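Local coordinates for protein rRNA N-glycosidase (Bougainvillea spectabilis, PDB 3CTK) that belongs to the ribosome-inactivating protein family and has a mixed alpha-helical and beta-sheet fold, at residues F86-V90 / T109-S113. Residue numbers count along the deposited sequence, not the author numbering.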
loop_
_atom_site.group_PDB
_atom_site.type_symbol
_atom_site.label_atom_id
_atom_site.label_comp_id
_atom_site.label_asym_id
_atom_site.label_seq_id
_atom_site.Cartn_x
_atom_site.Cartn_y
_atom_site.Cartn_z
ATOM N N PHE A 86 6.912 -7.922 12.064
ATOM C CA PHE A 86 7.594 -6.935 11.236
ATOM C C PHE A 86 8.332 -7.540 10.057
ATOM O O PHE A 86 8.877 -8.636 10.145
ATOM C CB PHE A 86 8.621 -6.152 12.057
ATOM C CG PHE A 86 8.029 -5.317 13.156
ATOM C CD1 PHE A 86 8.077 -5.750 14.477
ATOM C CD2 PHE A 86 7.455 -4.077 12.874
ATOM C CE1 PHE A 86 7.566 -4.961 15.505
ATOM C CE2 PHE A 86 6.939 -3.280 13.895
ATOM C CZ PHE A 86 6.996 -3.723 15.213
ATOM N N LEU A 87 8.352 -6.805 8.953
ATOM C CA LEU A 87 9.087 -7.234 7.775
ATOM C C LEU A 87 10.546 -6.951 8.115
ATOM O O LEU A 87 10.832 -6.146 9.004
ATOM C CB LEU A 87 8.664 -6.406 6.557
ATOM C CG LEU A 87 7.308 -6.762 5.952
ATOM C CD1 LEU A 87 6.786 -5.603 5.111
ATOM C CD2 LEU A 87 7.460 -8.028 5.115
ATOM N N ASP A 88 11.472 -7.611 7.431
ATOM C CA ASP A 88 12.885 -7.378 7.691
ATOM C C ASP A 88 13.288 -6.064 7.025
ATOM O O ASP A 88 12.626 -5.596 6.095
ATOM C CB ASP A 88 13.719 -8.545 7.135
ATOM C CG ASP A 88 15.189 -8.468 7.533
ATOM O OD1 ASP A 88 15.495 -7.978 8.644
ATOM O OD2 ASP A 88 16.040 -8.921 6.737
ATOM N N LYS A 89 14.353 -5.452 7.530
ATOM C CA LYS A 89 14.874 -4.209 6.966
ATOM C C LYS A 89 13.976 -2.973 7.066
ATOM O O LYS A 89 14.074 -2.075 6.229
ATOM C CB LYS A 89 15.245 -4.427 5.495
ATOM C CG LYS A 89 16.056 -5.686 5.228
ATOM C CD LYS A 89 17.359 -5.706 6.011
ATOM C CE LYS A 89 18.173 -6.951 5.673
ATOM N NZ LYS A 89 19.423 -7.038 6.480
ATOM N N VAL A 90 13.103 -2.917 8.067
ATOM C CA VAL A 90 12.253 -1.741 8.228
ATOM C C VAL A 90 13.005 -0.730 9.099
ATOM O O VAL A 90 13.987 -1.081 9.760
ATOM C CB VAL A 90 10.892 -2.098 8.885
ATOM C CG1 VAL A 90 10.096 -3.006 7.956
ATOM C CG2 VAL A 90 11.113 -2.767 10.234
ATOM N N THR A 109 11.977 -13.121 7.969
ATOM C CA THR A 109 13.250 -13.286 7.283
ATOM C C THR A 109 13.311 -12.568 5.939
ATOM O O THR A 109 14.378 -12.476 5.334
ATOM C CB THR A 109 13.581 -14.780 7.069
ATOM O OG1 THR A 109 12.545 -15.398 6.296
ATOM C CG2 THR A 109 13.708 -15.495 8.412
ATOM N N PHE A 110 12.171 -12.062 5.476
ATOM C CA PHE A 110 12.115 -11.345 4.206
ATOM C C PHE A 110 11.675 -9.891 4.387
ATOM O O PHE A 110 10.991 -9.557 5.358
ATOM C CB PHE A 110 11.176 -12.072 3.221
ATOM C CG PHE A 110 9.794 -12.347 3.766
ATOM C CD1 PHE A 110 8.800 -11.373 3.729
ATOM C CD2 PHE A 110 9.484 -13.596 4.300
ATOM C CE1 PHE A 110 7.512 -11.641 4.215
ATOM C CE2 PHE A 110 8.201 -13.874 4.787
ATOM C CZ PHE A 110 7.214 -12.895 4.743
ATOM N N ASP A 111 12.086 -9.025 3.462
ATOM C CA ASP A 111 11.707 -7.618 3.539
ATOM C C ASP A 111 10.453 -7.356 2.707
ATOM O O ASP A 111 9.889 -8.281 2.116
ATOM C CB ASP A 111 12.870 -6.715 3.093
ATOM C CG ASP A 111 13.191 -6.836 1.612
ATOM O OD1 ASP A 111 14.344 -6.538 1.238
ATOM O OD2 ASP A 111 12.302 -7.204 0.822
ATOM N N GLY A 112 10.023 -6.099 2.660
ATOM C CA GLY A 112 8.812 -5.758 1.934
ATOM C C GLY A 112 8.882 -5.481 0.443
ATOM O O GLY A 112 7.885 -5.057 -0.144
ATOM N N SER A 113 10.032 -5.705 -0.183
ATOM C CA SER A 113 10.138 -5.467 -1.617
ATOM C C SER A 113 9.308 -6.531 -2.325
ATOM O O SER A 113 9.147 -7.640 -1.817
ATOM C CB SER A 113 11.599 -5.548 -2.071
ATOM O OG SER A 113 12.148 -6.833 -1.832
HETATM O O HOH W 1 10.870 -3.958 4.522
HETATM O O HOH W 2 15.910 -10.264 4.545
#
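The end of strand 81-88 meets the loop that leads from edge strand 105-108 into helix 114-121. One direct hydrogen bond joins the two segments: D88 N donates to F110 O at 2.9 Å and is nearly straight. This bond lies just beyond the end of strand 105-108, whose V106 and L108 bond to F86. Beside it, D111 CA lies 3.4 Å from D88 O in a CA-H...O contact.

Two waters add bridges. One links D88 O to G112 N. The other donates to both D88 OD2 and T109 O.

Apolar contact comes from L87. Its CD2 lies 3.7 Å from F110 CE1, and its CD1 lies 3.8 Å from G112 CA. F156 of helix 149-168 touches L87, and A153 touches F110.

Within 109-113, D111 OD2 accepts from S113 N (2.9 Å) in an Asx turn and from S113 OG (2.7 Å). S113 is the N-cap of helix 114-121, its OG making a weak hydrogen bond to K116 N.

The contact thus combines apolar packing of L87 with one direct backbone bond and two water bridges from D88.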